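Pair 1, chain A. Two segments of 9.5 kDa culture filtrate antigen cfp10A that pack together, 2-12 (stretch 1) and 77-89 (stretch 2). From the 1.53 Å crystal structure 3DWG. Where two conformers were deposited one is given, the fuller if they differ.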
# COMPACT_ATOMS: atom_id res chain seq x y z
N ASN A 2 35.10 -15.24 -17.39
CA ASN A 2 34.30 -14.36 -18.28
C ASN A 2 33.03 -13.87 -17.59
O ASN A 2 32.33 -14.62 -16.89
CB ASN A 2 33.97 -15.05 -19.57
N VAL A 3 32.75 -12.58 -17.78
CA VAL A 3 31.59 -11.96 -17.17
C VAL A 3 30.84 -11.19 -18.21
O VAL A 3 31.38 -10.82 -19.25
CB VAL A 3 31.96 -11.02 -15.98
CG1 VAL A 3 32.88 -11.75 -15.00
CG2 VAL A 3 32.59 -9.76 -16.45
N THR A 4 29.57 -10.93 -17.92
CA THR A 4 28.74 -10.18 -18.83
C THR A 4 28.52 -8.79 -18.23
O THR A 4 28.06 -8.70 -17.10
CB THR A 4 27.37 -10.86 -19.05
OG1 THR A 4 27.57 -12.22 -19.53
CG2 THR A 4 26.60 -10.07 -20.08
N VAL A 5 28.85 -7.75 -18.99
CA VAL A 5 28.80 -6.36 -18.52
C VAL A 5 27.67 -5.58 -19.21
O VAL A 5 27.64 -5.50 -20.45
CB VAL A 5 30.13 -5.56 -18.79
CG1 VAL A 5 30.03 -4.15 -18.13
CG2 VAL A 5 31.36 -6.34 -18.23
N SER A 6 26.76 -5.01 -18.42
CA SER A 6 25.67 -4.22 -18.99
C SER A 6 26.14 -2.78 -19.09
O SER A 6 26.53 -2.13 -18.07
CB SER A 6 24.40 -4.34 -18.13
OG SER A 6 23.48 -3.29 -18.33
N ILE A 7 26.03 -2.24 -20.31
CA ILE A 7 26.51 -0.94 -20.61
C ILE A 7 25.33 0.04 -20.76
O ILE A 7 24.47 -0.17 -21.63
CB ILE A 7 27.34 -0.95 -21.95
CG1 ILE A 7 28.42 -2.07 -21.92
CG2 ILE A 7 27.82 0.43 -22.24
CD1 ILE A 7 29.57 -1.79 -20.96
N PRO A 8 25.29 1.09 -19.94
CA PRO A 8 24.18 2.03 -20.02
C PRO A 8 24.27 2.82 -21.31
O PRO A 8 25.32 2.93 -21.95
CB PRO A 8 24.37 2.93 -18.79
CG PRO A 8 25.92 2.92 -18.60
CD PRO A 8 26.29 1.49 -18.91
N THR A 9 23.15 3.41 -21.71
CA THR A 9 23.09 4.11 -23.00
C THR A 9 24.17 5.16 -23.17
O THR A 9 24.77 5.29 -24.25
CB THR A 9 21.66 4.66 -23.20
OG1 THR A 9 20.80 3.54 -23.27
CG2 THR A 9 21.53 5.46 -24.51
N ILE A 10 24.45 5.92 -22.10
CA ILE A 10 25.42 7.00 -22.16
C ILE A 10 26.86 6.54 -22.51
O ILE A 10 27.63 7.31 -23.06
CB ILE A 10 25.37 7.82 -20.89
CG1 ILE A 10 26.15 9.10 -21.04
CG2 ILE A 10 25.81 6.98 -19.64
CD1 ILE A 10 26.17 9.96 -19.80
N LEU A 11 27.17 5.28 -22.23
CA LEU A 11 28.53 4.78 -22.51
C LEU A 11 28.65 3.93 -23.75
O LEU A 11 29.76 3.44 -24.11
CB LEU A 11 29.07 3.98 -21.32
CG LEU A 11 29.24 4.76 -20.01
CD1 LEU A 11 29.69 3.76 -18.96
CD2 LEU A 11 30.26 5.89 -20.25
N ARG A 12 27.52 3.71 -24.43
CA ARG A 12 27.52 2.84 -25.60
C ARG A 12 28.30 3.36 -26.84
O ARG A 12 28.66 2.58 -27.70
CB ARG A 12 26.08 2.49 -25.96
CG ARG A 12 25.49 1.45 -25.03
CD ARG A 12 24.01 1.17 -25.34
NE ARG A 12 23.36 0.71 -24.12
CZ ARG A 12 22.06 0.55 -23.94
NH1 ARG A 12 21.23 0.77 -24.95
NH2 ARG A 12 21.60 0.14 -22.75
N ALA A 77 35.86 -8.99 -5.74
CA ALA A 77 36.13 -10.23 -6.48
C ALA A 77 35.06 -10.55 -7.47
O ALA A 77 33.85 -10.33 -7.20
CB ALA A 77 36.31 -11.41 -5.53
N ILE A 78 35.50 -11.09 -8.59
CA ILE A 78 34.62 -11.42 -9.68
C ILE A 78 34.92 -12.86 -10.09
O ILE A 78 36.09 -13.26 -10.15
CB ILE A 78 34.75 -10.41 -10.84
CG1 ILE A 78 34.01 -9.12 -10.45
CG2 ILE A 78 34.09 -10.92 -12.09
CD1 ILE A 78 33.99 -8.08 -11.48
N ALA A 79 33.86 -13.64 -10.33
CA ALA A 79 34.05 -15.05 -10.70
C ALA A 79 33.47 -15.25 -12.07
O ALA A 79 32.62 -14.46 -12.53
CB ALA A 79 33.38 -15.95 -9.68
N ASP A 80 33.91 -16.30 -12.77
CA ASP A 80 33.30 -16.69 -14.03
C ASP A 80 31.77 -16.79 -13.94
O ASP A 80 31.22 -17.32 -12.97
CB ASP A 80 33.90 -18.04 -14.44
CG ASP A 80 33.61 -18.40 -15.88
OD1 ASP A 80 33.76 -17.55 -16.79
OD2 ASP A 80 33.26 -19.58 -16.12
N GLY A 81 31.07 -16.28 -14.94
CA GLY A 81 29.63 -16.28 -14.96
C GLY A 81 28.95 -15.10 -14.26
O GLY A 81 27.72 -14.96 -14.32
N ASP A 82 29.74 -14.26 -13.59
CA ASP A 82 29.14 -13.11 -12.88
C ASP A 82 28.60 -12.08 -13.87
O ASP A 82 29.01 -12.05 -15.03
CB ASP A 82 30.14 -12.41 -11.96
CG ASP A 82 30.45 -13.17 -10.71
OD1 ASP A 82 29.84 -14.20 -10.37
OD2 ASP A 82 31.32 -12.66 -9.98
N SER A 83 27.64 -11.27 -13.40
CA SER A 83 27.11 -10.13 -14.15
C SER A 83 27.69 -8.89 -13.50
O SER A 83 27.77 -8.81 -12.25
CB SER A 83 25.59 -10.02 -13.96
OG SER A 83 25.29 -9.77 -12.58
N VAL A 84 28.04 -7.96 -14.34
CA VAL A 84 28.45 -6.65 -13.89
C VAL A 84 27.52 -5.60 -14.52
O VAL A 84 27.29 -5.62 -15.76
CB VAL A 84 29.95 -6.32 -14.28
CG1 VAL A 84 30.26 -4.89 -13.94
CG2 VAL A 84 30.89 -7.29 -13.55
N THR A 85 26.94 -4.72 -13.68
CA THR A 85 25.98 -3.71 -14.16
C THR A 85 26.52 -2.31 -13.90
O THR A 85 26.87 -2.00 -12.77
CB THR A 85 24.66 -3.89 -13.38
OG1 THR A 85 24.22 -5.25 -13.49
CG2 THR A 85 23.58 -2.89 -13.91
N ILE A 86 26.58 -1.47 -14.92
CA ILE A 86 27.04 -0.11 -14.78
C ILE A 86 25.86 0.84 -15.01
O ILE A 86 25.20 0.74 -16.05
CB ILE A 86 28.17 0.18 -15.86
CG1 ILE A 86 29.31 -0.83 -15.64
CG2 ILE A 86 28.63 1.59 -15.79
CD1 ILE A 86 30.39 -0.67 -16.70
N LEU A 87 25.64 1.76 -14.08
CA LEU A 87 24.49 2.70 -14.24
C LEU A 87 24.91 4.09 -13.76
O LEU A 87 25.63 4.20 -12.75
CB LEU A 87 23.32 2.24 -13.35
CG LEU A 87 22.64 0.95 -13.74
CD1 LEU A 87 21.70 0.46 -12.67
CD2 LEU A 87 21.90 1.16 -15.09
N PRO A 88 24.47 5.15 -14.44
CA PRO A 88 24.65 6.50 -13.90
C PRO A 88 23.69 6.70 -12.72
O PRO A 88 22.68 5.99 -12.59
CB PRO A 88 24.16 7.44 -15.05
CG PRO A 88 23.28 6.64 -15.80
CD PRO A 88 23.62 5.15 -15.66
N ALA A 89 24.07 7.64 -11.87
CA ALA A 89 23.28 7.93 -10.65
C ALA A 89 21.97 8.65 -10.97
O ALA A 89 22.02 9.76 -11.41
CB ALA A 89 24.07 8.77 -9.73
O HOH W 1 28.28 -13.79 -17.49
O HOH W 2 23.40 -0.58 -17.65

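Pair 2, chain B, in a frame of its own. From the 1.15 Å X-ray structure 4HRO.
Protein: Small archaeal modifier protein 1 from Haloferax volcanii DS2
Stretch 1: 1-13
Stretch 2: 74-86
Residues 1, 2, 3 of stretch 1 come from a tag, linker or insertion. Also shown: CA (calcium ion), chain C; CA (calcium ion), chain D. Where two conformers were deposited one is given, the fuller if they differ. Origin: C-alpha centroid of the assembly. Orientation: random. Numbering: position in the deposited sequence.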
# COMPACT_ATOMS: atom_id res chain seq x y z
N GLY B 1 10.64 -10.03 8.97
CA GLY B 1 11.29 -8.77 8.56
C GLY B 1 10.72 -7.60 9.34
O GLY B 1 10.48 -7.72 10.55
N ALA B 2 10.51 -6.48 8.65
CA ALA B 2 9.90 -5.30 9.26
C ALA B 2 8.39 -5.42 9.16
O ALA B 2 7.84 -5.49 8.05
CB ALA B 2 10.40 -4.04 8.57
N HIS B 3 7.71 -5.43 10.31
CA HIS B 3 6.26 -5.48 10.35
C HIS B 3 5.71 -4.07 10.30
O HIS B 3 6.23 -3.18 10.97
CB HIS B 3 5.76 -6.12 11.66
CG HIS B 3 6.17 -7.55 11.84
ND1 HIS B 3 5.34 -8.62 11.57
CD2 HIS B 3 7.31 -8.08 12.33
CE1 HIS B 3 5.98 -9.74 11.84
NE2 HIS B 3 7.18 -9.45 12.29
N MET B 4 4.66 -3.88 9.50
CA MET B 4 4.00 -2.59 9.40
C MET B 4 2.56 -2.83 8.98
O MET B 4 2.16 -3.98 8.80
CB MET B 4 4.77 -1.67 8.43
CG MET B 4 4.93 -2.22 7.02
SD MET B 4 6.24 -1.44 6.04
CE MET B 4 7.68 -2.01 6.95
N GLU B 5 1.79 -1.77 8.80
CA GLU B 5 0.37 -1.94 8.56
C GLU B 5 -0.15 -0.91 7.59
O GLU B 5 0.20 0.28 7.71
CB GLU B 5 -0.38 -1.87 9.88
CG GLU B 5 -1.81 -2.34 9.83
CD GLU B 5 -2.41 -2.49 11.21
OE1 GLU B 5 -1.98 -1.77 12.14
OE2 GLU B 5 -3.31 -3.33 11.38
N TRP B 6 -0.97 -1.37 6.64
CA TRP B 6 -1.68 -0.52 5.71
C TRP B 6 -3.08 -0.23 6.23
O TRP B 6 -3.78 -1.14 6.73
CB TRP B 6 -1.84 -1.23 4.36
CG TRP B 6 -0.61 -1.24 3.53
CD1 TRP B 6 0.33 -2.23 3.45
CD2 TRP B 6 -0.18 -0.21 2.65
NE1 TRP B 6 1.33 -1.87 2.57
CE2 TRP B 6 1.03 -0.63 2.06
CE3 TRP B 6 -0.70 1.05 2.30
CZ2 TRP B 6 1.73 0.17 1.15
CZ3 TRP B 6 -0.00 1.83 1.40
CH2 TRP B 6 1.19 1.39 0.84
N LYS B 7 -3.51 1.01 6.06
CA LYS B 7 -4.92 1.38 6.15
C LYS B 7 -5.45 1.63 4.76
O LYS B 7 -4.78 2.25 3.92
CB LYS B 7 -5.11 2.61 7.02
CG LYS B 7 -5.25 2.23 8.48
CD LYS B 7 -5.56 3.42 9.34
CE LYS B 7 -6.18 2.99 10.64
NZ LYS B 7 -6.35 4.14 11.53
N LEU B 8 -6.66 1.11 4.53
CA LEU B 8 -7.36 1.20 3.26
C LEU B 8 -8.70 1.90 3.46
O LEU B 8 -9.29 1.83 4.53
CB LEU B 8 -7.64 -0.20 2.72
CG LEU B 8 -6.44 -1.13 2.55
CD1 LEU B 8 -6.93 -2.50 2.06
CD2 LEU B 8 -5.38 -0.55 1.66
N PHE B 9 -9.19 2.54 2.39
CA PHE B 9 -10.37 3.38 2.45
C PHE B 9 -11.28 3.10 1.28
O PHE B 9 -10.84 2.69 0.20
CB PHE B 9 -9.95 4.86 2.50
CG PHE B 9 -9.12 5.16 3.70
CD1 PHE B 9 -9.73 5.53 4.89
CD2 PHE B 9 -7.76 4.96 3.69
CE1 PHE B 9 -8.98 5.73 6.03
CE2 PHE B 9 -7.01 5.16 4.83
CZ PHE B 9 -7.61 5.53 5.99
N ALA B 10 -12.57 3.32 1.53
CA ALA B 10 -13.61 3.27 0.51
C ALA B 10 -13.53 1.94 -0.25
O ALA B 10 -13.50 0.87 0.35
CB ALA B 10 -13.53 4.52 -0.42
N ASP B 11 -13.49 1.99 -1.58
CA ASP B 11 -13.53 0.76 -2.36
C ASP B 11 -12.32 -0.15 -2.13
O ASP B 11 -12.42 -1.37 -2.32
CB ASP B 11 -13.67 1.09 -3.86
CG ASP B 11 -12.63 2.08 -4.38
OD1 ASP B 11 -12.51 3.21 -3.84
OD2 ASP B 11 -11.95 1.74 -5.37
N LEU B 12 -11.18 0.42 -1.78
CA LEU B 12 -10.01 -0.41 -1.51
C LEU B 12 -10.22 -1.28 -0.26
O LEU B 12 -9.90 -2.47 -0.26
CB LEU B 12 -8.76 0.46 -1.37
CG LEU B 12 -8.46 1.36 -2.57
CD1 LEU B 12 -7.23 2.22 -2.33
CD2 LEU B 12 -8.31 0.56 -3.85
N ALA B 13 -10.76 -0.68 0.81
CA ALA B 13 -11.12 -1.45 2.00
C ALA B 13 -12.19 -2.49 1.71
O ALA B 13 -12.14 -3.60 2.23
CB ALA B 13 -11.57 -0.51 3.12
N ALA B 74 11.91 4.66 1.62
CA ALA B 74 12.15 3.61 2.59
C ALA B 74 10.92 3.31 3.43
O ALA B 74 9.98 4.10 3.49
CB ALA B 74 13.32 4.00 3.49
N THR B 75 10.95 2.15 4.06
CA THR B 75 9.98 1.79 5.09
C THR B 75 10.74 1.32 6.32
O THR B 75 11.92 0.98 6.25
CB THR B 75 9.02 0.66 4.64
OG1 THR B 75 9.75 -0.54 4.38
CG2 THR B 75 8.20 1.08 3.45
N ALA B 76 10.04 1.25 7.44
CA ALA B 76 10.62 0.78 8.69
C ALA B 76 9.57 0.08 9.53
O ALA B 76 8.38 0.34 9.43
CB ALA B 76 11.22 1.96 9.45
N ALA B 77 10.05 -0.80 10.41
CA ALA B 77 9.20 -1.48 11.37
C ALA B 77 8.33 -0.48 12.11
O ALA B 77 8.80 0.58 12.53
CB ALA B 77 10.05 -2.26 12.34
N GLY B 78 7.05 -0.82 12.22
CA GLY B 78 6.09 0.03 12.92
C GLY B 78 5.43 1.08 12.05
O GLY B 78 4.58 1.83 12.52
N ASP B 79 5.79 1.17 10.76
CA ASP B 79 5.22 2.20 9.90
C ASP B 79 3.70 2.05 9.78
O ASP B 79 3.15 0.94 9.81
CB ASP B 79 5.81 2.15 8.49
CG ASP B 79 7.11 2.89 8.33
OD1 ASP B 79 7.57 3.58 9.25
OD2 ASP B 79 7.66 2.76 7.21
N GLU B 80 3.06 3.19 9.63
CA GLU B 80 1.65 3.34 9.36
C GLU B 80 1.52 3.83 7.92
O GLU B 80 1.76 5.02 7.64
CB GLU B 80 1.03 4.34 10.34
CG GLU B 80 1.12 3.83 11.76
CD GLU B 80 0.74 4.84 12.82
OE1 GLU B 80 0.64 6.04 12.56
OE2 GLU B 80 0.57 4.46 13.98
N LEU B 81 1.18 2.93 7.02
CA LEU B 81 1.04 3.24 5.60
C LEU B 81 -0.44 3.39 5.30
O LEU B 81 -1.26 2.68 5.87
CB LEU B 81 1.66 2.12 4.75
CG LEU B 81 3.11 1.77 5.11
CD1 LEU B 81 3.60 0.62 4.22
CD2 LEU B 81 4.04 2.96 5.05
N ALA B 82 -0.79 4.29 4.39
CA ALA B 82 -2.19 4.52 4.03
C ALA B 82 -2.34 4.60 2.53
O ALA B 82 -1.49 5.18 1.84
CB ALA B 82 -2.75 5.77 4.69
N LEU B 83 -3.43 4.04 2.03
CA LEU B 83 -3.71 4.00 0.61
C LEU B 83 -5.11 4.55 0.38
O LEU B 83 -6.11 3.92 0.78
CB LEU B 83 -3.62 2.56 0.12
CG LEU B 83 -3.62 2.35 -1.39
CD1 LEU B 83 -2.40 2.96 -2.03
CD2 LEU B 83 -3.67 0.87 -1.74
N PHE B 84 -5.18 5.72 -0.25
CA PHE B 84 -6.45 6.35 -0.57
C PHE B 84 -6.68 6.32 -2.06
O PHE B 84 -5.79 6.65 -2.84
CB PHE B 84 -6.47 7.83 -0.13
CG PHE B 84 -6.49 8.04 1.36
CD1 PHE B 84 -7.68 8.11 2.03
CD2 PHE B 84 -5.32 8.23 2.07
CE1 PHE B 84 -7.72 8.33 3.39
CE2 PHE B 84 -5.35 8.45 3.43
CZ PHE B 84 -6.56 8.50 4.08
N PRO B 85 -7.90 5.97 -2.48
CA PRO B 85 -8.23 6.14 -3.88
C PRO B 85 -8.27 7.63 -4.27
O PRO B 85 -8.25 8.51 -3.42
CB PRO B 85 -9.59 5.45 -4.01
CG PRO B 85 -10.20 5.62 -2.66
CD PRO B 85 -9.06 5.60 -1.66
N PRO B 86 -8.33 7.92 -5.57
CA PRO B 86 -8.36 9.31 -6.03
C PRO B 86 -9.48 10.12 -5.39
O PRO B 86 -10.58 9.61 -5.19
CB PRO B 86 -8.64 9.15 -7.53
CG PRO B 86 -8.02 7.86 -7.88
CD PRO B 86 -8.29 6.96 -6.69
CA CA C . 0.04 6.58 14.94
CA CA D . 13.90 -0.20 5.83
O HOH W 3 12.02 -1.79 5.56
O HOH W 4 13.44 0.35 3.54
O HOH W 5 0.74 8.75 14.22
O HOH W 6 14.36 -0.74 8.07
O HOH W 7 16.20 0.20 5.14

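Both pairs lay the chain's first strand alongside a strand near its other end, with the two running the same way. The strand directions differ by 15° in pair 1 and 24° in pair 2, and 14 central residues superpose with an RMSD of 0.6 Å. The hydrogen-bond ladder is shared as well. In pair 1, Thr A4 N donates to Asp A82 O (3.1 Å), Val A84 N to Thr A4 O (2.9 Å), Ser A6 N to Val A84 O (2.8 Å) and Ile A86 N to Ser A6 O (3.2 Å). Pair 2 repeats these rungs through Glu B5 and Lys B7: Leu B81 N reaches Glu B5 O at 2.9 Å, and Lys B7 N reaches Leu B81 O at 2.8 Å. In this parallel register one residue of the first strand bonds to two residues that flank its neighbour on the second.

A type II turn precedes the second strand in each pair. Its glycine, Gly A81 or Gly B78, has a positive phi at which a CB would be jammed against the preceding carbonyl oxygen. The free amide then bonds across the stretches, Gly A81 N to Asn A2 O and Gly B78 N to the tag residue His B3 O, at 2.9 and 2.8 Å. The matching aspartates brace the turn from within: Ala A79 N donates to Asp A82 OD2 (2.7 Å) and Ala B76 N to Asp B79 OD2 (2.8 Å). Pair 1 adds a bond from Asn A2 N to Asp A80 OD1 (2.7 Å), which Ala B77, lacking a carboxylate, cannot copy.

At the matched positions Val A3 and Met B4 the same space is filled differently. Val A3 sets CG1 3.3 Å from Ile A78 CG2, whereas Met B4, longer and flexible, extends CE to 3.6 Å from Thr B75 OG1 and places SD 3.8 Å from Leu B81 CD1. On the face that carries Val A5 and Val A84, matched by Trp B6 and Leu B81, Val A5 meets Val A84 and also Ile A86, its CG1 lying 3.8 Å from Ile A86 CD1; such branched side chains suit a strand and pack compactly. Trp B6 spreads a flat ring instead, with Leu B81 CB over one face, 3.6 Å from Trp B6 CE3, and Leu B83 CB 3.9 Å from Trp B6 CZ3.

The face with Thr A4 and Ser A6, matched by Glu B5 and Lys B7, is more polar. Ser A6 OG and Ile A86 O share water 2, at 2.8 and 2.7 Å. At the matching position, the long aliphatic part of Lys B7 lets its end lead away from the second stretch.

Past the end of the first strand, Pro A8 brings CB to 3.9 Å from Pro A88 CD, one compact ring against another. Its counterpart Phe B9 stacks, offset, on Phe B84, with ring centroids 4.1 Å apart and planes at 11°. Leucine is kept at the next matched apolar site: Leu A11 CD1 lies 4.0 Å from Ile A86 CG2, and Leu B12 CD1 lies 3.7 Å from Leu B83 CG, each packing against the matched aliphatic residue, Ile A86 or Leu B83.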